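Local coordinates for MutT/nudix family protein (Shewanella oneidensis, PDB 3GZ8) that binds ADP-ribose through its NUDIX domain and, as an ADP-ribose-dependent transcriptional regulator, probably adjusts the expression of genes of NAD metabolism, at residues S97-G102 / L141-L146; L22-A27 / S104-Y109; V83-E88 / A111-Q116. One frame throughout, in Å; residues are numbered along the deposited sequence.

Interaction 1. Residues S97-G102 / L141-L146; sequences SRDARG and LAFDHL. With APR (adenosine-5-diphosphoribose), chain E.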
loop_
_atom_site.group_PDB
_atom_site.type_symbol
_atom_site.label_atom_id
_atom_site.label_comp_id
_atom_site.label_asym_id
_atom_site.label_seq_id
_atom_site.Cartn_x
_atom_site.Cartn_y
_atom_site.Cartn_z
ATOM N N SER A 97 4.987 -13.542 -4.214
ATOM C CA SER A 97 5.628 -14.600 -3.420
ATOM C C SER A 97 5.470 -14.503 -1.886
ATOM O O SER A 97 5.629 -15.508 -1.188
ATOM C CB SER A 97 7.120 -14.655 -3.744
ATOM O OG SER A 97 7.745 -13.409 -3.430
ATOM N N ARG A 98 5.195 -13.320 -1.343
ATOM C CA ARG A 98 5.268 -13.161 0.117
ATOM C C ARG A 98 4.136 -13.923 0.865
ATOM O O ARG A 98 4.279 -14.280 2.050
ATOM C CB ARG A 98 5.308 -11.668 0.503
ATOM C CG ARG A 98 4.075 -10.854 0.062
ATOM C CD ARG A 98 4.020 -9.410 0.642
ATOM N NE ARG A 98 4.177 -9.445 2.090
ATOM C CZ ARG A 98 3.191 -9.640 2.969
ATOM N NH1 ARG A 98 1.923 -9.773 2.563
ATOM N NH2 ARG A 98 3.477 -9.667 4.271
ATOM N N ASP A 99 3.019 -14.155 0.166
ATOM C CA ASP A 99 1.834 -14.788 0.745
ATOM C C ASP A 99 1.326 -15.878 -0.197
ATOM O O ASP A 99 0.808 -15.588 -1.288
ATOM C CB ASP A 99 0.732 -13.743 0.992
ATOM C CG ASP A 99 -0.315 -14.200 2.014
ATOM O OD1 ASP A 99 -0.825 -15.341 1.933
ATOM O OD2 ASP A 99 -0.642 -13.409 2.921
ATOM N N ALA A 100 1.453 -17.134 0.230
ATOM C CA ALA A 100 1.008 -18.280 -0.603
ATOM C C ALA A 100 -0.454 -18.198 -1.047
ATOM O O ALA A 100 -0.787 -18.711 -2.104
ATOM C CB ALA A 100 1.289 -19.594 0.077
ATOM N N ARG A 101 -1.299 -17.523 -0.269
ATOM C CA ARG A 101 -2.712 -17.301 -0.613
ATOM C C ARG A 101 -2.944 -16.530 -1.916
ATOM O O ARG A 101 -4.069 -16.504 -2.439
ATOM C CB ARG A 101 -3.462 -16.617 0.534
ATOM C CG ARG A 101 -3.537 -17.457 1.774
ATOM C CD ARG A 101 -4.174 -16.725 2.926
ATOM N NE ARG A 101 -3.317 -15.685 3.472
ATOM C CZ ARG A 101 -3.474 -15.135 4.673
ATOM N NH1 ARG A 101 -4.461 -15.527 5.476
ATOM N NH2 ARG A 101 -2.639 -14.184 5.070
ATOM N N GLY A 102 -1.903 -15.906 -2.450
ATOM C CA GLY A 102 -2.036 -15.189 -3.741
ATOM C C GLY A 102 -1.235 -13.886 -3.757
ATOM O O GLY A 102 -0.595 -13.516 -2.736
ATOM N N LEU A 141 9.651 -16.628 11.584
ATOM C CA LEU A 141 8.473 -15.769 11.668
ATOM C C LEU A 141 7.611 -15.905 10.419
ATOM O O LEU A 141 8.087 -16.287 9.351
ATOM C CB LEU A 141 8.855 -14.305 11.912
ATOM C CG LEU A 141 9.772 -14.026 13.123
ATOM C CD1 LEU A 141 10.351 -12.651 13.041
ATOM C CD2 LEU A 141 9.082 -14.193 14.467
ATOM N N ALA A 142 6.328 -15.606 10.576
ATOM C CA ALA A 142 5.350 -15.747 9.524
ATOM C C ALA A 142 5.690 -14.848 8.352
ATOM O O ALA A 142 6.294 -13.782 8.549
ATOM C CB ALA A 142 4.005 -15.407 10.057
ATOM N N PHE A 143 5.288 -15.277 7.149
ATOM C CA PHE A 143 5.490 -14.525 5.919
ATOM C C PHE A 143 6.878 -13.902 5.909
ATOM O O PHE A 143 7.859 -14.541 6.307
ATOM C CB PHE A 143 4.411 -13.445 5.752
ATOM C CG PHE A 143 3.018 -13.927 6.054
ATOM C CD1 PHE A 143 2.234 -14.487 5.055
ATOM C CD2 PHE A 143 2.499 -13.838 7.351
ATOM C CE1 PHE A 143 0.971 -14.928 5.321
ATOM C CE2 PHE A 143 1.225 -14.292 7.644
ATOM C CZ PHE A 143 0.447 -14.828 6.615
ATOM N N ASP A 144 6.950 -12.645 5.483
ATOM C CA ASP A 144 8.207 -11.902 5.383
ATOM C C ASP A 144 8.354 -10.949 6.550
ATOM O O ASP A 144 8.986 -9.887 6.413
ATOM C CB ASP A 144 8.236 -11.100 4.059
ATOM C CG ASP A 144 7.001 -10.134 3.894
ATOM O OD1 ASP A 144 6.120 -10.070 4.809
ATOM O OD2 ASP A 144 6.921 -9.443 2.840
ATOM N N HIS A 145 7.767 -11.304 7.691
ATOM C CA HIS A 145 7.713 -10.391 8.835
ATOM C C HIS A 145 9.085 -10.117 9.429
ATOM O O HIS A 145 9.270 -9.129 10.137
ATOM C CB HIS A 145 6.740 -10.881 9.913
ATOM C CG HIS A 145 5.298 -10.817 9.505
ATOM N ND1 HIS A 145 4.260 -11.049 10.388
ATOM C CD2 HIS A 145 4.723 -10.532 8.308
ATOM C CE1 HIS A 145 3.112 -10.933 9.740
ATOM N NE2 HIS A 145 3.365 -10.620 8.480
ATOM N N LEU A 146 10.055 -10.981 9.148
ATOM C CA LEU A 146 11.430 -10.701 9.555
ATOM C C LEU A 146 11.971 -9.506 8.768
ATOM O O LEU A 146 12.606 -8.633 9.364
ATOM C CB LEU A 146 12.353 -11.931 9.427
ATOM C CG LEU A 146 13.866 -11.767 9.699
ATOM C CD1 LEU A 146 14.170 -11.327 11.141
ATOM C CD2 LEU A 146 14.644 -13.055 9.368
HETATM N N1 APR E . -10.100 -10.764 2.816
HETATM C C2 APR E . -10.763 -10.478 3.962
HETATM N N3 APR E . -10.835 -11.333 4.999
HETATM C C4 APR E . -10.211 -12.547 4.935
HETATM C C5 APR E . -9.458 -12.907 3.721
HETATM C C6 APR E . -9.437 -11.937 2.623
HETATM N N6 APR E . -8.766 -12.226 1.472
HETATM N N7 APR E . -8.950 -14.129 3.910
HETATM C C8 APR E . -9.328 -14.528 5.153
HETATM N N9 APR E . -10.091 -13.593 5.753
HETATM C "C1'" APR E . -10.677 -13.689 7.101
HETATM C "C2'" APR E . -11.096 -15.116 7.424
HETATM O "O2'" APR E . -12.249 -15.064 8.280
HETATM C "C3'" APR E . -9.949 -15.677 8.231
HETATM O "O3'" APR E . -10.389 -16.666 9.164
HETATM O "O4'" APR E . -9.694 -13.332 8.066
HETATM C "C4'" APR E . -9.416 -14.432 8.925
HETATM C "C5'" APR E . -7.921 -14.436 9.108
HETATM O "O5'" APR E . -7.634 -13.302 9.934
HETATM P PA APR E . -6.128 -13.128 10.452
HETATM O O1A APR E . -5.637 -14.423 11.086
HETATM O O2A APR E . -6.101 -11.853 11.228
HETATM O O3A APR E . -5.489 -12.910 8.978
HETATM P PB APR E . -3.970 -13.287 8.623
HETATM O O1B APR E . -3.917 -14.714 8.190
HETATM O O2B APR E . -3.184 -12.741 9.778
HETATM O O5D APR E . -3.625 -12.480 7.269
HETATM C C5D APR E . -3.021 -11.184 7.357
HETATM O O4D APR E . -1.305 -11.751 5.763
HETATM O O1D APR E . -0.013 -11.163 3.904
HETATM C C1D APR E . -0.027 -11.321 5.325
HETATM O O2D APR E . 1.602 -9.908 6.378
HETATM C C2D APR E . 0.204 -10.012 6.056
HETATM O O3D APR E . 0.026 -10.207 8.512
HETATM C C3D APR E . -0.708 -10.060 7.287
HETATM C C4D APR E . -1.525 -11.333 7.108
#

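Interaction 2. Residues L22-A27 / S104-Y109; sequences LLTVDA and SVTVCY. With APR (adenosine-5-diphosphoribose), chain E.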
loop_
_atom_site.group_PDB
_atom_site.type_symbol
_atom_site.label_atom_id
_atom_site.label_comp_id
_atom_site.label_asym_id
_atom_site.label_seq_id
_atom_site.Cartn_x
_atom_site.Cartn_y
_atom_site.Cartn_z
ATOM N N LEU A 22 -4.775 -9.695 -2.396
ATOM C CA LEU A 22 -4.948 -9.586 -0.938
ATOM C C LEU A 22 -4.399 -8.273 -0.467
ATOM O O LEU A 22 -3.338 -7.840 -0.911
ATOM C CB LEU A 22 -4.223 -10.691 -0.176
ATOM C CG LEU A 22 -4.572 -12.175 -0.362
ATOM C CD1 LEU A 22 -4.167 -12.875 0.930
ATOM C CD2 LEU A 22 -6.047 -12.453 -0.661
ATOM N N LEU A 23 -5.116 -7.647 0.455
ATOM C CA LEU A 23 -4.755 -6.337 0.955
ATOM C C LEU A 23 -4.748 -6.390 2.456
ATOM O O LEU A 23 -5.760 -6.733 3.076
ATOM C CB LEU A 23 -5.793 -5.351 0.476
ATOM C CG LEU A 23 -5.617 -3.836 0.503
ATOM C CD1 LEU A 23 -4.143 -3.372 0.538
ATOM C CD2 LEU A 23 -6.331 -3.307 -0.755
ATOM N N THR A 24 -3.599 -6.085 3.050
ATOM C CA THR A 24 -3.449 -6.206 4.491
ATOM C C THR A 24 -2.681 -5.035 5.064
ATOM O O THR A 24 -2.132 -4.209 4.317
ATOM C CB THR A 24 -2.734 -7.524 4.880
ATOM O OG1 THR A 24 -1.479 -7.622 4.203
ATOM C CG2 THR A 24 -3.586 -8.762 4.516
ATOM N N VAL A 25 -2.676 -4.953 6.395
ATOM C CA VAL A 25 -1.803 -4.037 7.119
ATOM C C VAL A 25 -0.984 -4.841 8.107
ATOM O O VAL A 25 -1.393 -5.945 8.486
ATOM C CB VAL A 25 -2.573 -2.910 7.855
ATOM C CG1 VAL A 25 -3.437 -2.124 6.893
ATOM C CG2 VAL A 25 -3.402 -3.462 8.998
ATOM N N ASP A 26 0.161 -4.310 8.522
ATOM C CA ASP A 26 0.984 -4.949 9.554
ATOM C C ASP A 26 1.554 -3.843 10.416
ATOM O O ASP A 26 1.672 -2.707 9.949
ATOM C CB ASP A 26 2.131 -5.737 8.927
ATOM C CG ASP A 26 1.708 -7.106 8.435
ATOM O OD1 ASP A 26 1.282 -7.939 9.260
ATOM O OD2 ASP A 26 1.828 -7.362 7.229
ATOM N N ALA A 27 1.906 -4.145 11.659
ATOM C CA ALA A 27 2.525 -3.127 12.502
ATOM C C ALA A 27 3.745 -3.694 13.176
ATOM O O ALA A 27 3.716 -4.839 13.669
ATOM C CB ALA A 27 1.553 -2.594 13.545
ATOM N N SER A 104 -0.198 -10.334 -3.255
ATOM C CA SER A 104 -0.453 -9.799 -1.928
ATOM C C SER A 104 0.172 -8.442 -1.709
ATOM O O SER A 104 1.329 -8.255 -2.053
ATOM C CB SER A 104 0.118 -10.765 -0.903
ATOM O OG SER A 104 0.391 -10.114 0.325
ATOM N N VAL A 105 -0.583 -7.522 -1.109
ATOM C CA VAL A 105 -0.070 -6.216 -0.719
ATOM C C VAL A 105 -0.234 -5.996 0.784
ATOM O O VAL A 105 -1.331 -6.117 1.323
ATOM C CB VAL A 105 -0.790 -5.046 -1.461
ATOM C CG1 VAL A 105 -0.294 -3.713 -0.922
ATOM C CG2 VAL A 105 -0.567 -5.096 -2.976
ATOM N N THR A 106 0.844 -5.663 1.474
ATOM C CA THR A 106 0.693 -5.275 2.877
ATOM C C THR A 106 1.273 -3.882 3.111
ATOM O O THR A 106 2.342 -3.529 2.603
ATOM C CB THR A 106 1.329 -6.295 3.879
ATOM O OG1 THR A 106 0.767 -6.110 5.187
ATOM C CG2 THR A 106 2.848 -6.124 3.970
ATOM N N VAL A 107 0.544 -3.105 3.895
ATOM C CA VAL A 107 0.971 -1.763 4.253
ATOM C C VAL A 107 1.504 -1.835 5.677
ATOM O O VAL A 107 0.740 -2.016 6.605
ATOM C CB VAL A 107 -0.225 -0.782 4.143
ATOM C CG1 VAL A 107 0.214 0.640 4.374
ATOM C CG2 VAL A 107 -0.893 -0.921 2.771
ATOM N N CYS A 108 2.813 -1.706 5.856
ATOM C CA CYS A 108 3.377 -1.842 7.191
ATOM C C CYS A 108 3.509 -0.508 7.904
ATOM O O CYS A 108 3.903 0.488 7.310
ATOM C CB CYS A 108 4.739 -2.568 7.146
ATOM S SG CYS A 108 5.305 -3.240 8.776
ATOM N N TYR A 109 3.198 -0.509 9.194
ATOM C CA TYR A 109 3.323 0.646 10.039
ATOM C C TYR A 109 4.302 0.365 11.166
ATOM O O TYR A 109 4.659 -0.792 11.413
ATOM C CB TYR A 109 1.973 0.969 10.640
ATOM C CG TYR A 109 1.005 1.561 9.655
ATOM C CD1 TYR A 109 0.831 2.943 9.560
ATOM C CD2 TYR A 109 0.268 0.739 8.796
ATOM C CE1 TYR A 109 -0.067 3.492 8.643
ATOM C CE2 TYR A 109 -0.639 1.279 7.887
ATOM C CZ TYR A 109 -0.794 2.632 7.810
ATOM O OH TYR A 109 -1.670 3.125 6.886
HETATM N N1 APR E . -10.100 -10.764 2.816
HETATM C C2 APR E . -10.763 -10.478 3.962
HETATM N N3 APR E . -10.835 -11.333 4.999
HETATM C C4 APR E . -10.211 -12.547 4.935
HETATM C C5 APR E . -9.458 -12.907 3.721
HETATM C C6 APR E . -9.437 -11.937 2.623
HETATM N N6 APR E . -8.766 -12.226 1.472
HETATM N N7 APR E . -8.950 -14.129 3.910
HETATM C C8 APR E . -9.328 -14.528 5.153
HETATM N N9 APR E . -10.091 -13.593 5.753
HETATM C "C1'" APR E . -10.677 -13.689 7.101
HETATM C "C2'" APR E . -11.096 -15.116 7.424
HETATM O "O2'" APR E . -12.249 -15.064 8.280
HETATM C "C3'" APR E . -9.949 -15.677 8.231
HETATM O "O3'" APR E . -10.389 -16.666 9.164
HETATM O "O4'" APR E . -9.694 -13.332 8.066
HETATM C "C4'" APR E . -9.416 -14.432 8.925
HETATM C "C5'" APR E . -7.921 -14.436 9.108
HETATM O "O5'" APR E . -7.634 -13.302 9.934
HETATM P PA APR E . -6.128 -13.128 10.452
HETATM O O1A APR E . -5.637 -14.423 11.086
HETATM O O2A APR E . -6.101 -11.853 11.228
HETATM O O3A APR E . -5.489 -12.910 8.978
HETATM P PB APR E . -3.970 -13.287 8.623
HETATM O O1B APR E . -3.917 -14.714 8.190
HETATM O O2B APR E . -3.184 -12.741 9.778
HETATM O O5D APR E . -3.625 -12.480 7.269
HETATM C C5D APR E . -3.021 -11.184 7.357
HETATM O O4D APR E . -1.305 -11.751 5.763
HETATM O O1D APR E . -0.013 -11.163 3.904
HETATM C C1D APR E . -0.027 -11.321 5.325
HETATM O O2D APR E . 1.602 -9.908 6.378
HETATM C C2D APR E . 0.204 -10.012 6.056
HETATM O O3D APR E . 0.026 -10.207 8.512
HETATM C C3D APR E . -0.708 -10.060 7.287
HETATM C C4D APR E . -1.525 -11.333 7.108
#

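Interaction 3. Residues V83-E88 / A111-Q116; sequences VPPYIE and ALMSYQ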
loop_
_atom_site.group_PDB
_atom_site.type_symbol
_atom_site.label_atom_id
_atom_site.label_comp_id
_atom_site.label_asym_id
_atom_site.label_seq_id
_atom_site.Cartn_x
_atom_site.Cartn_y
_atom_site.Cartn_z
ATOM N N VAL A 83 -2.435 -0.078 22.356
ATOM C CA VAL A 83 -2.759 1.068 21.526
ATOM C C VAL A 83 -1.551 1.979 21.543
ATOM O O VAL A 83 -1.273 2.590 22.577
ATOM C CB VAL A 83 -4.012 1.835 22.054
ATOM C CG1 VAL A 83 -4.262 3.116 21.246
ATOM C CG2 VAL A 83 -5.279 0.931 22.059
ATOM N N PRO A 84 -0.823 2.085 20.410
ATOM C CA PRO A 84 0.373 2.933 20.397
ATOM C C PRO A 84 0.040 4.432 20.454
ATOM O O PRO A 84 -1.057 4.842 20.037
ATOM C CB PRO A 84 1.022 2.593 19.049
ATOM C CG PRO A 84 -0.117 2.191 18.187
ATOM C CD PRO A 84 -1.069 1.461 19.096
ATOM N N PRO A 85 0.996 5.252 20.929
ATOM C CA PRO A 85 0.818 6.690 21.050
ATOM C C PRO A 85 0.642 7.392 19.703
ATOM O O PRO A 85 0.091 8.493 19.641
ATOM C CB PRO A 85 2.118 7.139 21.736
ATOM C CG PRO A 85 3.087 6.122 21.407
ATOM C CD PRO A 85 2.347 4.848 21.359
ATOM N N TYR A 86 1.102 6.742 18.640
ATOM C CA TYR A 86 0.974 7.249 17.271
ATOM C C TYR A 86 1.196 6.041 16.390
ATOM O O TYR A 86 1.550 4.979 16.892
ATOM C CB TYR A 86 2.021 8.338 16.972
ATOM C CG TYR A 86 3.454 7.838 16.918
ATOM C CD1 TYR A 86 4.010 7.389 15.716
ATOM C CD2 TYR A 86 4.254 7.820 18.069
ATOM C CE1 TYR A 86 5.330 6.916 15.657
ATOM C CE2 TYR A 86 5.566 7.364 18.029
ATOM C CZ TYR A 86 6.095 6.905 16.820
ATOM O OH TYR A 86 7.376 6.451 16.759
ATOM N N ILE A 87 0.974 6.186 15.085
ATOM C CA ILE A 87 1.298 5.116 14.140
ATOM C C ILE A 87 1.827 5.799 12.873
ATOM O O ILE A 87 1.243 6.793 12.401
ATOM C CB ILE A 87 0.058 4.157 13.911
ATOM C CG1 ILE A 87 0.468 2.799 13.368
ATOM C CG2 ILE A 87 -0.999 4.753 12.982
ATOM C CD1 ILE A 87 1.287 1.933 14.297
ATOM N N GLU A 88 2.960 5.338 12.360
ATOM C CA GLU A 88 3.478 5.899 11.114
ATOM C C GLU A 88 3.743 4.818 10.094
ATOM O O GLU A 88 4.139 3.692 10.418
ATOM C CB GLU A 88 4.703 6.823 11.314
ATOM C CG GLU A 88 6.014 6.121 11.506
ATOM C CD GLU A 88 7.213 7.082 11.549
ATOM O OE1 GLU A 88 8.322 6.687 11.115
ATOM O OE2 GLU A 88 7.056 8.231 12.010
ATOM N N ALA A 111 5.838 1.943 15.236
ATOM C CA ALA A 111 5.967 2.971 16.236
ATOM C C ALA A 111 7.010 2.558 17.257
ATOM O O ALA A 111 7.250 1.363 17.463
ATOM C CB ALA A 111 4.614 3.271 16.911
ATOM N N LEU A 112 7.625 3.560 17.882
ATOM C CA LEU A 112 8.411 3.356 19.084
ATOM C C LEU A 112 7.599 3.934 20.231
ATOM O O LEU A 112 7.086 5.051 20.103
ATOM C CB LEU A 112 9.759 4.071 18.966
ATOM C CG LEU A 112 10.621 4.146 20.231
ATOM C CD1 LEU A 112 11.097 2.728 20.636
ATOM C CD2 LEU A 112 11.808 5.159 20.062
ATOM N N MET A 113 7.484 3.198 21.342
ATOM C CA MET A 113 6.560 3.585 22.418
ATOM C C MET A 113 6.966 3.038 23.796
ATOM O O MET A 113 7.868 2.196 23.895
ATOM C CB MET A 113 5.167 3.039 22.099
ATOM C CG MET A 113 5.182 1.524 21.856
ATOM S SD MET A 113 3.608 0.731 21.545
ATOM C CE MET A 113 2.666 1.218 22.980
ATOM N N SER A 114 6.285 3.502 24.847
ATOM C CA SER A 114 6.489 2.970 26.184
ATOM C C SER A 114 5.769 1.653 26.310
ATOM O O SER A 114 4.784 1.411 25.625
ATOM C CB SER A 114 5.994 3.945 27.246
ATOM O OG SER A 114 6.578 5.222 27.035
ATOM N N TYR A 115 6.288 0.792 27.174
ATOM C CA TYR A 115 5.744 -0.544 27.391
ATOM C C TYR A 115 4.279 -0.510 27.847
ATOM O O TYR A 115 3.900 0.304 28.675
ATOM C CB TYR A 115 6.607 -1.259 28.431
ATOM C CG TYR A 115 6.033 -2.548 28.925
ATOM C CD1 TYR A 115 5.304 -2.603 30.128
ATOM C CD2 TYR A 115 6.238 -3.724 28.211
ATOM C CE1 TYR A 115 4.771 -3.803 30.577
ATOM C CE2 TYR A 115 5.729 -4.920 28.650
ATOM C CZ TYR A 115 4.987 -4.960 29.821
ATOM O OH TYR A 115 4.487 -6.174 30.220
ATOM N N GLN A 116 3.467 -1.388 27.288
ATOM C CA GLN A 116 2.111 -1.565 27.741
ATOM C C GLN A 116 1.943 -3.054 27.817
ATOM O O GLN A 116 2.365 -3.773 26.900
ATOM C CB GLN A 116 1.093 -1.022 26.732
ATOM C CG GLN A 116 0.884 0.465 26.749
ATOM C CD GLN A 116 -0.009 0.961 25.594
ATOM O OE1 GLN A 116 -0.985 0.312 25.194
ATOM N NE2 GLN A 116 0.321 2.134 25.076
#

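Interaction 1. Residues S97-G102 / L141-L146
Arg98 and Asp144 meet side-on: NE of Arg98 bonds OD2 of Asp144 at 2.8 Å, while NH2 of Arg98 reaches OD1 of Asp144 at 2.7 Å. The two flat groups are turned 47° against each other, and NE approaches OD2 from above the carboxylate plane. Held in this way, the guanidinium turns one N-H of NH1 to O1D and one of NH2 to O2D of the terminal ribose of ADP-ribose, while NH1 also bonds Ser104 OG. His145 NE2 converges on the same O2D in a nearly straight bond of 2.8 Å, so two donors grip that hydroxyl oxygen.

Asp99, with CG anti to its backbone N (chi1 -160°), takes the hydroxyl O1D on OD2 at 2.5 Å. Its carboxylate is in turn held by NE and NH2 of Arg101, and OD1 also accepts the backbone N of Arg101 in an Asx turn. Arg101 NH1 goes on to the phosphate oxygen O1B at 2.9 Å. Phe143 lies alongside Asp99, its CE1 3.3 Å from Asp99 OD2, and one ring face carries ribose C1D over the ring centre.

The loop 97-102 joins strands 88-95 and 104-113, whereas 141-146 leads into helix 145-156. Between them they enclose the sugar against strand 22-33, and Leu10 of the second subunit packs on Arg101.

Interaction 2. Residues L22-A27 / S104-Y109
The parallel pairing of strands 22-33 and 104-113 in the mixed sheet of the NUDIX fold brings Leu22-Ala27 beside Ser104-Tyr109 and forms part of the floor of the ADP-ribose pocket. Residues pair in strict register, Leu22 with Ser104 through Ala27 with Tyr109, and the short strand axes diverge by 23°. The backbone of 22-27 uses its even positions: Leu22, Thr24 and Asp26 accept from the N-H groups of Val105, Val107 and Tyr109, while the N-H groups of Thr24 and Asp26 return bonds to Val105 O and Val107 O.

The two faces of the pair differ. On one, Leu23 lies beside Val105, with CD1 of Leu23 4.1 Å from CG1 of Val105, and Val25 packs against Val107. Helix 68-80 covers Val25 and Tyr109 there, while Leu23 packs on Val105 of the second subunit, and Val105 on Leu23 of that subunit.

The face bearing Thr24, Asp26 and Thr106 is largely polar. The chi1 of Thr106 (-160°) turns OG1 away from the residue's own nitrogen, bringing it 2.9 Å from OG1 of Thr24 and 2.6 Å from OD2 of Asp26. Thr106 OG1 donates to that carboxylate oxygen from above its plane, the two side chains crossing at about a right angle. The same OD2 of Asp26 accepts the terminal-ribose hydroxyl O2D at 2.7 Å, and OD1 of Asp26 takes O3D at 2.7 Å. Beyond them, CD2 of Leu22 lies 3.5 Å from the adenine N6.

Thr106 thus acts as a second-shell residue. Its hydroxyl is likely to fix the rotation of the Asp26 carboxylate, whose two oxygens are thereby presented to neighbouring hydroxyls of one sugar, an arrangement suited to recognising a ribose diol.

Interaction 3. Residues V83-E88 / A111-Q116
Tyr86 lays one face of its ring over the methyl group of Ala111, whose CB sits 4.1 Å from the ring centroid and 20° off the normal, a CH-pi contact displaced toward the rim. The ring reaches that place because chi1 is 68°, which sets CG between the backbone N and the carbonyl carbon. At its far end the phenol oxygen receives the backbone N-H of Leu112: Leu112 N to Tyr86 OH is 3.1 Å, and the bond is practically straight. One aromatic side chain therefore engages two successive residues of strand 104-113, the first by its face and the second by its hydroxyl.

Further along, prolines meet a methionine. Met113 CB lies 3.4 Å from CD of Pro85, the two side chains crossing at about a right angle. SD of Met113 lies 4.0 Å from CB of Pro84, and the bend at chi3 (-55°) turns the terminal methyl CE toward CA of Pro84. Leu73 and Leu76 of helix 68-80 also pack on Pro84.

The third element is an amide that pairs with a backbone. Gln116, extended beyond CG, accepts from Val83 N on OE1 at 3.2 Å and gives NE2 to Val83 O at 3.0 Å, the nitrogen standing above the plane of that carbonyl. Replacing Gln116 by an alanine would probably leave the N-H and carbonyl of Val83 without these two mates and let the loop around Val83 drift from the chain beyond the strand.

What results is a loop packed on the end of a sheet strand in the alpha/beta/alpha sandwich of the NUDIX fold: the connection from helix 68-80 to strand 88-95 folds against the end of strand 104-113, the antiparallel neighbour of the strand it is about to enter.

Interactions 1 and 2 are neighbours, their centres 11 Å apart, joined where Arg98 NH1 meets Ser104 OG at 2.7 Å, and both line the ADP-ribose pocket near the second subunit. Interaction 3 lies on the other side of the chain's centre from interaction 1, about 24 Å from it between centres and 18 Å from interaction 2. Strand 104-113 links interactions 2 and 3, and Tyr109 packs on Ile87 where they touch. Along the chain the segments run 22-27, 83-88, 97-102, 104-109, 111-116 and 141-146, so all three contacts interlock. A single NUDIX domain thus carries ligand recognition at one end of a central strand and loop anchoring at the other.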